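Local coordinates for penicillin-binding protein (Bacillus halodurans, PDB 3TG9) that probably binds penicillin and related beta-lactams as a membrane-associated member of the serine beta-lactamase family, at residues 77-80 with 81-84; 94-98 with 99-103; 106-109 with 110-113; 253-256 with 257-261; 264-267 with 268-271. All blocks are in the same frame, centred on the assembly; numbering follows the deposited sequence.

Contact 1: residues 77-80 with 81-84; sequences DTPL and SDWL
Thr-78 and Trp-83 meet methyl to indole edge. CG2 of Thr-78 lies in the plane of the ring system, 3.6 Å from NE1 of Trp-83, so the methyl borders the pyrrole side of the indole and does not cover a face. It gets there because CG2 stands anti to the backbone N of Thr-78, while OG1 turns off to the carbonyl of Ser-75 (chi1 -50°). The same methyl also approaches the carboxylate of Asp-82, with CG2 of Thr-78 3.8 Å from OD2. Beside it, the ring of Pro-79 runs at a slant past that carboxylate, its CD 3.8 Å from CG of Asp-82, a contact of C-H groups against the acid. Leu-80 and Leu-84 pair on another part of the turn, where their CD1 methyls are 3.7 Å apart. Trans at chi1 (-165°), Leu-80 directs its branch among Leu-159 and Val-163 of helix 155-168, and Leu-84 reaches Leu-162 of the same helix. Overlapping turns of the backbone set these positions: Asp-82 N to Pro-79 O, at 3.0 Å, and Trp-83 N to Leu-80 O are i to i+3 bonds, and Leu-84 N to Leu-80 O, also at 3.0 Å, is i to i+4. Trp-83 O adds a bond from the hydroxyl of Ser-166. Because Leu-80 O accepts from two amides, it fixes the turn with the leucines against helix 155-168 and with Ser-81 and Asp-82 exposed to solvent.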
# COMPACT_ATOMS: atom_id res chain seq x y z
N ASP B 77 25.05 -16.76 26.49
CA ASP B 77 24.47 -17.21 27.75
C ASP B 77 23.73 -16.09 28.46
O ASP B 77 23.00 -16.32 29.43
CB ASP B 77 25.56 -17.75 28.68
CG ASP B 77 26.07 -19.10 28.24
OD1 ASP B 77 25.25 -19.89 27.71
OD2 ASP B 77 27.28 -19.37 28.43
N THR B 78 23.95 -14.87 27.98
CA THR B 78 23.31 -13.69 28.54
C THR B 78 21.81 -13.90 28.60
O THR B 78 21.21 -14.32 27.62
CB THR B 78 23.62 -12.46 27.68
OG1 THR B 78 25.04 -12.39 27.45
CG2 THR B 78 23.14 -11.19 28.37
N PRO B 79 21.21 -13.64 29.77
CA PRO B 79 19.75 -13.74 29.92
C PRO B 79 19.05 -12.58 29.24
O PRO B 79 19.60 -11.47 29.19
CB PRO B 79 19.55 -13.65 31.44
CG PRO B 79 20.90 -13.93 32.04
CD PRO B 79 21.88 -13.39 31.05
N LEU B 80 17.86 -12.82 28.72
CA LEU B 80 17.09 -11.80 28.03
C LEU B 80 16.70 -10.66 28.98
O LEU B 80 16.53 -9.52 28.57
CB LEU B 80 15.85 -12.42 27.39
CG LEU B 80 15.11 -11.60 26.34
CD1 LEU B 80 16.05 -11.20 25.22
CD2 LEU B 80 13.96 -12.40 25.79
N SER B 81 16.56 -10.99 30.26
CA SER B 81 16.25 -10.00 31.29
C SER B 81 17.34 -8.94 31.38
O SER B 81 17.08 -7.79 31.73
CB SER B 81 16.11 -10.69 32.64
OG SER B 81 17.28 -11.44 32.94
N ASP B 82 18.58 -9.33 31.07
CA ASP B 82 19.70 -8.41 31.13
C ASP B 82 19.52 -7.16 30.26
O ASP B 82 19.98 -6.08 30.62
CB ASP B 82 21.00 -9.11 30.74
CG ASP B 82 21.76 -9.65 31.94
OD1 ASP B 82 21.11 -10.01 32.95
OD2 ASP B 82 23.01 -9.70 31.87
N TRP B 83 18.85 -7.32 29.12
CA TRP B 83 18.80 -6.25 28.13
C TRP B 83 17.40 -5.72 27.79
O TRP B 83 17.26 -4.60 27.30
CB TRP B 83 19.51 -6.68 26.85
CG TRP B 83 20.98 -6.82 27.01
CD1 TRP B 83 21.67 -7.97 27.29
CD2 TRP B 83 21.96 -5.78 26.89
NE1 TRP B 83 23.02 -7.70 27.36
CE2 TRP B 83 23.23 -6.37 27.11
CE3 TRP B 83 21.89 -4.41 26.62
CZ2 TRP B 83 24.41 -5.63 27.07
CZ3 TRP B 83 23.07 -3.68 26.57
CH2 TRP B 83 24.31 -4.29 26.80
N LEU B 84 16.37 -6.53 28.05
CA LEU B 84 14.99 -6.11 27.78
C LEU B 84 14.16 -6.07 29.06
O LEU B 84 14.38 -6.87 29.98
CB LEU B 84 14.33 -7.03 26.75
CG LEU B 84 15.10 -7.34 25.46
CD1 LEU B 84 14.21 -8.10 24.48
CD2 LEU B 84 15.63 -6.08 24.83

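Contact 2: residues 94-98 with 99-103; sequences HHLLT and HTSGV
The imidazole of His-95 meets Thr-100 at its edge: OG1 of Thr-100 lies near the ring plane, 3.8 Å from CD2 of His-95, and the two side chains run at about a right angle. The ring of His-94 carries OG1 of Thr-98 over one face, offset toward the rim. Outside the turn, ND1 of His-95 is engaged on the backbone N of Thr-92, while His-94 bonds through ND1 to the hydroxyl of Tyr-273 and meets His-262 edge-to-face. The third imidazole, on His-99, lies obliquely by the Thr-98 carbonyl and reaches on to the rings of Tyr-152, Phe-157 and Tyr-271. Tyr-152 belongs to a set of residues resembling the SxxK active-site motif of penicillin-binding proteins, so His-99 may border the active site. At the backbone, helix 93-98 ends in a Schellman motif. His-99 leaves the helix with positive phi (66°), Thr-100 N bonds to His-95 O at 2.8 Å, and His-99 N reaches Leu-96 O at 3.3 Å. Two threonine hydroxyls finish the last turn. With chi1 of 56°, Thr-98 places OG1 back over its own helix, where it donates to His-94 O at 2.9 Å. Thr-100 OG1 stands 2.9 Å from Thr-98 OG1 and at a weak 3.4 Å from His-95 O, two acceptors competing for one proton. Farther along the chain, CB of Ser-101 packs 3.7 Å from CB of His-95 and equally close to CD2 of Leu-96, with OG also near that methyl. OG of Ser-101 accepts the backbone N of Val-103 at 3.2 Å in an ST turn.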
# COMPACT_ATOMS: atom_id res chain seq x y z
N HIS B 94 20.90 -17.52 23.33
CA HIS B 94 21.05 -18.79 22.63
C HIS B 94 19.72 -19.52 22.42
O HIS B 94 19.52 -20.18 21.40
CB HIS B 94 22.08 -19.67 23.36
CG HIS B 94 22.04 -21.11 22.94
ND1 HIS B 94 22.89 -21.63 21.98
CD2 HIS B 94 21.25 -22.13 23.34
CE1 HIS B 94 22.63 -22.91 21.82
NE2 HIS B 94 21.63 -23.24 22.62
N HIS B 95 18.81 -19.40 23.38
CA HIS B 95 17.48 -20.00 23.22
C HIS B 95 16.75 -19.38 22.03
O HIS B 95 16.13 -20.07 21.23
CB HIS B 95 16.64 -19.83 24.48
CG HIS B 95 17.13 -20.63 25.65
ND1 HIS B 95 17.11 -20.15 26.94
CD2 HIS B 95 17.65 -21.88 25.71
CE1 HIS B 95 17.60 -21.07 27.75
NE2 HIS B 95 17.94 -22.12 27.04
N LEU B 96 16.82 -18.05 21.94
CA LEU B 96 16.17 -17.31 20.88
C LEU B 96 16.76 -17.67 19.51
O LEU B 96 16.02 -17.88 18.55
CB LEU B 96 16.27 -15.81 21.15
CG LEU B 96 15.66 -15.38 22.48
CD1 LEU B 96 16.17 -14.03 22.94
CD2 LEU B 96 14.14 -15.38 22.40
N LEU B 97 18.09 -17.75 19.45
CA LEU B 97 18.82 -18.00 18.20
C LEU B 97 18.51 -19.35 17.58
O LEU B 97 18.66 -19.54 16.37
CB LEU B 97 20.32 -17.89 18.44
CG LEU B 97 20.93 -16.50 18.60
CD1 LEU B 97 22.29 -16.59 19.26
CD2 LEU B 97 21.03 -15.82 17.24
N THR B 98 18.13 -20.31 18.43
CA THR B 98 17.90 -21.67 17.98
C THR B 98 16.43 -22.07 18.07
O THR B 98 16.08 -23.21 17.79
CB THR B 98 18.73 -22.68 18.79
OG1 THR B 98 18.43 -22.53 20.18
CG2 THR B 98 20.22 -22.45 18.57
N HIS B 99 15.57 -21.13 18.45
CA HIS B 99 14.14 -21.39 18.53
C HIS B 99 13.82 -22.41 19.61
O HIS B 99 12.98 -23.29 19.42
CB HIS B 99 13.60 -21.93 17.20
CG HIS B 99 13.68 -20.95 16.07
ND1 HIS B 99 12.86 -19.85 15.99
CD2 HIS B 99 14.46 -20.92 14.97
CE1 HIS B 99 13.14 -19.18 14.89
NE2 HIS B 99 14.11 -19.80 14.25
N THR B 100 14.49 -22.29 20.75
CA THR B 100 14.23 -23.19 21.87
C THR B 100 13.84 -22.41 23.13
O THR B 100 13.87 -22.95 24.23
CB THR B 100 15.45 -24.08 22.17
OG1 THR B 100 16.61 -23.26 22.36
CG2 THR B 100 15.70 -25.05 21.02
N SER B 101 13.48 -21.14 22.94
CA SER B 101 13.23 -20.22 24.05
C SER B 101 11.91 -20.46 24.79
O SER B 101 11.78 -20.11 25.96
CB SER B 101 13.24 -18.78 23.56
OG SER B 101 12.02 -18.48 22.88
N GLY B 102 10.93 -21.03 24.09
CA GLY B 102 9.62 -21.24 24.66
C GLY B 102 8.71 -20.02 24.74
O GLY B 102 7.57 -20.13 25.17
N VAL B 103 9.21 -18.85 24.33
CA VAL B 103 8.40 -17.63 24.36
C VAL B 103 7.12 -17.79 23.53
O VAL B 103 7.08 -18.59 22.60
CB VAL B 103 9.18 -16.39 23.85
CG1 VAL B 103 10.37 -16.12 24.75
CG2 VAL B 103 9.61 -16.57 22.41

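Contact 3: residues 106-109 with 110-113; sequences YFDE and EITD
Asp-108 holds the amide of Glu-110 with its own carboxylate, the i to i+2 bond that defines an Asx turn, and the chain then makes a tight turn in the long loop between helices 93-98 and 155-168. Among the hydrogen bonds, OD2 of Asp-108 takes Glu-110 N at 3.0 Å, from the anti side and 24° out of the carboxylate plane. CG lies anti to the backbone N (chi1 -172°), which carries the acid forward over that amide. The carbonyl of the same residue closes the turn, because Asp-108 O accepts Ile-111 N at 3.1 Å and Thr-112 N at 2.8 Å. Electrostatics probably work the other way between the side chains of Asp-108 and Glu-110. They lie alongside and point the same way, with OD2 of Asp-108 4.8 Å from OE1 of Glu-110, although His-151, which touches Asp-108, could offset the effect. Glu-109 heads elsewhere, its OE1 bonded to Asn-154 and its chain against Tyr-152. Apolar contact comes in two pieces. The side chains of Ile-111 and Asp-108 cross at about a right angle, with CG1 of Ile-111 3.6 Å from CB of Asp-108. The buried ring of Phe-107, which meets Phe-115 edge-to-face, presents CD1 to the methyl CG2 of Thr-112 at 3.6 Å. A weaker C-H bridge spans the turn: CA of Glu-109 points its hydrogen at Thr-112 O, 3.4 Å away, with 158° at the hydrogen.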
# COMPACT_ATOMS: atom_id res chain seq x y z
N TYR B 106 3.69 -14.27 18.08
CA TYR B 106 2.52 -13.55 17.58
C TYR B 106 2.00 -14.24 16.32
O TYR B 106 0.90 -13.95 15.85
CB TYR B 106 2.84 -12.08 17.32
CG TYR B 106 3.76 -11.81 16.15
CD1 TYR B 106 3.25 -11.42 14.91
CD2 TYR B 106 5.13 -11.92 16.28
CE1 TYR B 106 4.08 -11.16 13.83
CE2 TYR B 106 5.98 -11.66 15.21
CZ TYR B 106 5.45 -11.28 13.99
OH TYR B 106 6.29 -11.03 12.93
N PHE B 107 2.78 -15.18 15.79
CA PHE B 107 2.44 -15.91 14.58
C PHE B 107 3.09 -17.29 14.62
O PHE B 107 4.21 -17.49 14.13
CB PHE B 107 2.88 -15.13 13.32
CG PHE B 107 2.39 -15.74 12.03
CD1 PHE B 107 1.04 -15.85 11.77
CD2 PHE B 107 3.29 -16.18 11.07
CE1 PHE B 107 0.59 -16.41 10.58
CE2 PHE B 107 2.84 -16.74 9.87
CZ PHE B 107 1.49 -16.85 9.63
N ASP B 108 2.39 -18.24 15.22
CA ASP B 108 2.88 -19.61 15.34
C ASP B 108 2.62 -20.37 14.05
O ASP B 108 1.49 -20.79 13.79
CB ASP B 108 2.20 -20.31 16.52
CG ASP B 108 2.80 -21.66 16.82
OD1 ASP B 108 2.68 -22.09 17.98
OD2 ASP B 108 3.38 -22.29 15.91
N GLU B 109 3.66 -20.53 13.25
CA GLU B 109 3.54 -21.09 11.91
C GLU B 109 3.20 -22.58 11.91
O GLU B 109 2.88 -23.15 10.87
CB GLU B 109 4.82 -20.83 11.11
CG GLU B 109 5.19 -19.34 11.04
CD GLU B 109 6.28 -19.03 10.03
OE1 GLU B 109 7.05 -18.06 10.26
OE2 GLU B 109 6.38 -19.75 9.01
N GLU B 110 3.26 -23.19 13.09
CA GLU B 110 2.91 -24.60 13.25
C GLU B 110 1.40 -24.80 13.29
O GLU B 110 0.90 -25.91 13.05
CB GLU B 110 3.57 -25.15 14.52
CG GLU B 110 2.95 -26.45 15.05
CD GLU B 110 3.67 -26.98 16.28
OE1 GLU B 110 4.91 -26.82 16.36
OE2 GLU B 110 2.99 -27.55 17.17
N ILE B 111 0.66 -23.73 13.58
CA ILE B 111 -0.79 -23.81 13.74
C ILE B 111 -1.54 -22.80 12.87
O ILE B 111 -2.71 -23.00 12.55
CB ILE B 111 -1.22 -23.61 15.21
CG1 ILE B 111 -0.75 -22.25 15.72
CG2 ILE B 111 -0.66 -24.73 16.08
CD1 ILE B 111 -1.13 -21.97 17.16
N THR B 112 -0.87 -21.72 12.50
CA THR B 112 -1.51 -20.69 11.68
C THR B 112 -0.69 -20.33 10.45
O THR B 112 0.54 -20.23 10.52
CB THR B 112 -1.83 -19.41 12.49
OG1 THR B 112 -2.44 -18.43 11.63
CG2 THR B 112 -0.56 -18.82 13.10
N ASP B 113 -1.39 -20.14 9.33
CA ASP B 113 -0.76 -19.71 8.08
C ASP B 113 -1.47 -18.47 7.54
O ASP B 113 -1.25 -18.08 6.39
CB ASP B 113 -0.81 -20.83 7.04
CG ASP B 113 -2.24 -21.17 6.59
OD1 ASP B 113 -3.21 -20.65 7.20
OD2 ASP B 113 -2.40 -21.96 5.63

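Contact 4: residues 253-256 with 257-261; sequences TYTQ and KLLTP
Leu-259 packs back on Thr-255, one turn earlier, and can be traced atom by atom. Its CB lies 3.7 Å from Thr-255 O. CG comes closer still to that carbonyl oxygen, Leu-259 CG to Thr-255 O measuring 3.3 Å. At the branch, CD1 passes Thr-255 O and ends 3.8 Å from the methyl CG2 of Thr-255, the two side chains lying side by side and pointing the same way. The leucine also meets Met-245 of helix 234-245. On the threonine, OG1 lies beside the backbone N (chi1 -58°), where it bonds to Asn-251 O, and this leaves CG2 anti to that N with the methyl turned to Leu-259. Thr-255 O is thus wrapped by leucine carbons while it accepts Leu-259 N at 3.1 Å. Leu-258 N bonds to Tyr-254 O at 3.0 Å in the same helical pattern, and the side chain of Leu-258 packs on Ile-63 and Cys-66 of helix 58-70. The aliphatic chain of Lys-257 passes obliquely near the ring of Tyr-254, but its placement by Thr-253 is doubtful and carries little weight. One polar end remains: Gln-256 O receives OG1 of Thr-260 at 2.8 Å, plus a weak bond from Leu-259 N. Leu-259 is the first residue to leave helical torsions, and Thr-260 N meets Gln-256 O at a poor angle, so the threonine hydroxyl takes that carbonyl instead. The arrangement makes up the C-terminal end of helix 252-258, from which the chain leads into strand 263-266.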
# COMPACT_ATOMS: atom_id res chain seq x y z
N THR B 253 36.02 -18.49 14.49
CA THR B 253 35.34 -19.08 15.64
C THR B 253 33.84 -18.75 15.67
O THR B 253 33.01 -19.64 15.86
CB THR B 253 35.94 -18.58 16.97
OG1 THR B 253 37.32 -18.95 17.04
CG2 THR B 253 35.20 -19.19 18.14
N TYR B 254 33.50 -17.48 15.51
CA TYR B 254 32.09 -17.07 15.61
C TYR B 254 31.27 -17.44 14.39
O TYR B 254 30.11 -17.83 14.51
CB TYR B 254 31.95 -15.60 16.00
CG TYR B 254 32.22 -15.40 17.47
CD1 TYR B 254 33.48 -15.03 17.92
CD2 TYR B 254 31.22 -15.63 18.40
CE1 TYR B 254 33.74 -14.87 19.27
CE2 TYR B 254 31.46 -15.47 19.75
CZ TYR B 254 32.72 -15.09 20.18
OH TYR B 254 32.96 -14.93 21.53
N THR B 255 31.87 -17.35 13.21
CA THR B 255 31.23 -17.86 12.01
C THR B 255 30.85 -19.33 12.18
O THR B 255 29.72 -19.74 11.90
CB THR B 255 32.14 -17.72 10.80
OG1 THR B 255 32.50 -16.35 10.64
CG2 THR B 255 31.44 -18.21 9.55
N GLN B 256 31.81 -20.12 12.67
CA GLN B 256 31.63 -21.55 12.86
C GLN B 256 30.60 -21.86 13.94
O GLN B 256 29.84 -22.82 13.82
CB GLN B 256 32.98 -22.19 13.23
CG GLN B 256 33.08 -23.70 13.04
CD GLN B 256 34.52 -24.15 12.84
OE1 GLN B 256 35.37 -23.37 12.38
NE2 GLN B 256 34.81 -25.40 13.19
N LYS B 257 30.57 -21.04 14.99
CA LYS B 257 29.56 -21.20 16.04
C LYS B 257 28.15 -20.98 15.48
O LYS B 257 27.21 -21.66 15.87
CB LYS B 257 29.82 -20.24 17.21
CG LYS B 257 31.16 -20.45 17.92
CD LYS B 257 31.13 -19.95 19.36
CE LYS B 257 30.08 -20.70 20.19
NZ LYS B 257 30.02 -20.25 21.62
N LEU B 258 28.03 -20.02 14.56
CA LEU B 258 26.73 -19.70 13.96
C LEU B 258 26.29 -20.85 13.06
O LEU B 258 25.10 -21.13 12.95
CB LEU B 258 26.82 -18.38 13.16
CG LEU B 258 25.66 -17.90 12.27
CD1 LEU B 258 25.69 -16.35 12.07
CD2 LEU B 258 25.66 -18.60 10.92
N LEU B 259 27.26 -21.52 12.44
CA LEU B 259 26.97 -22.60 11.50
C LEU B 259 26.94 -23.98 12.17
O LEU B 259 26.93 -25.00 11.49
CB LEU B 259 28.01 -22.61 10.38
CG LEU B 259 28.14 -21.33 9.54
CD1 LEU B 259 29.44 -21.31 8.77
CD2 LEU B 259 26.94 -21.17 8.61
N THR B 260 26.95 -24.00 13.50
CA THR B 260 26.94 -25.27 14.23
C THR B 260 25.53 -25.81 14.38
O THR B 260 24.63 -25.07 14.78
CB THR B 260 27.56 -25.11 15.63
OG1 THR B 260 28.95 -24.85 15.51
CG2 THR B 260 27.36 -26.38 16.44
N PRO B 261 25.33 -27.09 14.06
CA PRO B 261 24.01 -27.70 14.24
C PRO B 261 23.70 -27.87 15.71
O PRO B 261 23.92 -28.95 16.27
CB PRO B 261 24.16 -29.08 13.57
CG PRO B 261 25.41 -29.00 12.77
CD PRO B 261 26.29 -28.03 13.47

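Contact 5: residues 264-267 with 268-271; sequences HCED and DDYY
His-264 swings its ring out with CG anti to the backbone N (chi1 -178°), and CG of Tyr-270 lies anti to its carbonyl carbon (chi1 -61°), which lays the phenol ring over the imidazole in an offset stack. Their centroids are 4.1 Å apart and the planes differ by 13°. CZ of Tyr-270 stands over the centre of the imidazole, while CD2 of His-264 sits over the phenol ring nearer its rim; the closest atoms are CG of His-264 and CE2 of Tyr-270, at 3.3 Å. At the imidazole edge, in plane, Asp-269 O lies 3.1 Å from CD2 of His-264. NE2 of His-264 donates to Asp-267 O at 2.7 Å, tilted from the ring plane and above the carbonyl plane of Asp-267, and this bond limits rotation of the ring. The backbone is a hairpin closed by a type II' turn from Glu-266 to Asp-269, with Asp-269 N on Glu-266 O at 2.8 Å. A classic beta bulge adjoins the turn, Cys-265 and Glu-266 both facing Asp-269: Cys-265 N bonds to Asp-269 O at 2.9 Å and Glu-266 N only weakly. Carboxylates of Glu-266 and Asp-269 lie nearly coplanar, a repulsion probably eased by the salt bridge of Asp-269 to Lys-278. Strand 263-266 is outermost at one end of the chain's antiparallel sheet, and strand 269-271 lies between it and strand 276-279, where Tyr-270 packs on Ile-277 and Gln-279.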
# COMPACT_ATOMS: atom_id res chain seq x y z
N HIS B 264 18.68 -30.41 16.52
CA HIS B 264 18.21 -31.33 15.50
C HIS B 264 16.69 -31.23 15.47
O HIS B 264 16.04 -31.44 16.49
CB HIS B 264 18.64 -32.76 15.83
CG HIS B 264 18.22 -33.76 14.80
ND1 HIS B 264 18.30 -35.12 15.00
CD2 HIS B 264 17.70 -33.60 13.55
CE1 HIS B 264 17.87 -35.76 13.93
NE2 HIS B 264 17.50 -34.86 13.03
N CYS B 265 16.13 -30.89 14.32
CA CYS B 265 14.69 -30.70 14.20
C CYS B 265 13.96 -31.99 13.81
O CYS B 265 13.02 -32.41 14.48
CB CYS B 265 14.37 -29.61 13.19
SG CYS B 265 15.48 -28.22 13.33
N GLU B 266 14.41 -32.59 12.71
CA GLU B 266 13.89 -33.88 12.27
C GLU B 266 14.71 -34.39 11.11
O GLU B 266 15.12 -33.62 10.24
CB GLU B 266 12.43 -33.76 11.85
CG GLU B 266 12.22 -33.15 10.48
CD GLU B 266 10.87 -33.52 9.87
OE1 GLU B 266 10.65 -33.20 8.67
OE2 GLU B 266 10.03 -34.13 10.57
N ASP B 267 14.97 -35.69 11.10
CA ASP B 267 15.66 -36.31 9.98
C ASP B 267 16.98 -35.61 9.69
O ASP B 267 17.90 -35.63 10.51
CB ASP B 267 14.77 -36.27 8.74
CG ASP B 267 13.42 -36.93 8.98
OD1 ASP B 267 13.39 -38.01 9.61
OD2 ASP B 267 12.39 -36.36 8.54
N ASP B 268 17.07 -34.98 8.52
CA ASP B 268 18.30 -34.36 8.03
C ASP B 268 18.39 -32.89 8.39
O ASP B 268 19.40 -32.25 8.12
CB ASP B 268 18.39 -34.50 6.51
CG ASP B 268 18.83 -35.88 6.09
OD1 ASP B 268 19.21 -36.68 6.98
OD2 ASP B 268 18.80 -36.17 4.87
N ASP B 269 17.33 -32.36 8.98
CA ASP B 269 17.28 -30.95 9.30
C ASP B 269 17.77 -30.62 10.70
O ASP B 269 17.27 -31.15 11.70
CB ASP B 269 15.86 -30.41 9.09
CG ASP B 269 15.39 -30.60 7.67
OD1 ASP B 269 16.15 -30.24 6.74
OD2 ASP B 269 14.28 -31.13 7.47
N TYR B 270 18.74 -29.71 10.75
CA TYR B 270 19.24 -29.15 11.98
C TYR B 270 19.14 -27.63 11.87
O TYR B 270 18.96 -27.11 10.77
CB TYR B 270 20.69 -29.57 12.19
CG TYR B 270 20.85 -31.07 12.29
CD1 TYR B 270 20.71 -31.87 11.16
CD2 TYR B 270 21.13 -31.68 13.50
CE1 TYR B 270 20.85 -33.25 11.24
CE2 TYR B 270 21.27 -33.07 13.60
CZ TYR B 270 21.13 -33.84 12.46
OH TYR B 270 21.25 -35.20 12.53
N TYR B 271 19.23 -26.93 12.99
CA TYR B 271 19.24 -25.47 12.98
C TYR B 271 20.49 -24.98 13.69
O TYR B 271 20.91 -25.56 14.69
CB TYR B 271 17.99 -24.92 13.68
CG TYR B 271 17.57 -23.52 13.24
CD1 TYR B 271 17.78 -22.43 14.07
CD2 TYR B 271 16.97 -23.31 12.01
CE1 TYR B 271 17.39 -21.16 13.68
CE2 TYR B 271 16.58 -22.05 11.62
CZ TYR B 271 16.80 -20.97 12.45
OH TYR B 271 16.41 -19.70 12.06

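In the fold
From the N terminus, contact 1 forms a turn within the loop between helices 58-70 and 93-98. Contact 2 ends helix 93-98, and contact 3, about 16 Å on between centres, makes a small turn in the loop before helix 155-168. Much later, contact 4 ends helix 252-258 and contact 5 closes the hairpin that follows it. All five lie in series; none nests or crosses. Four also touch: Leu-80 of contact 1 packs on Leu-96 of contact 2, His-99 of contact 2 probably hydrogen-bonds to Tyr-271 of contact 5, and Pro-261 of contact 4 touches Tyr-270 of contact 5. Contact 3 is joined through the chain. Thus the helical part meets the edge of the large sheet.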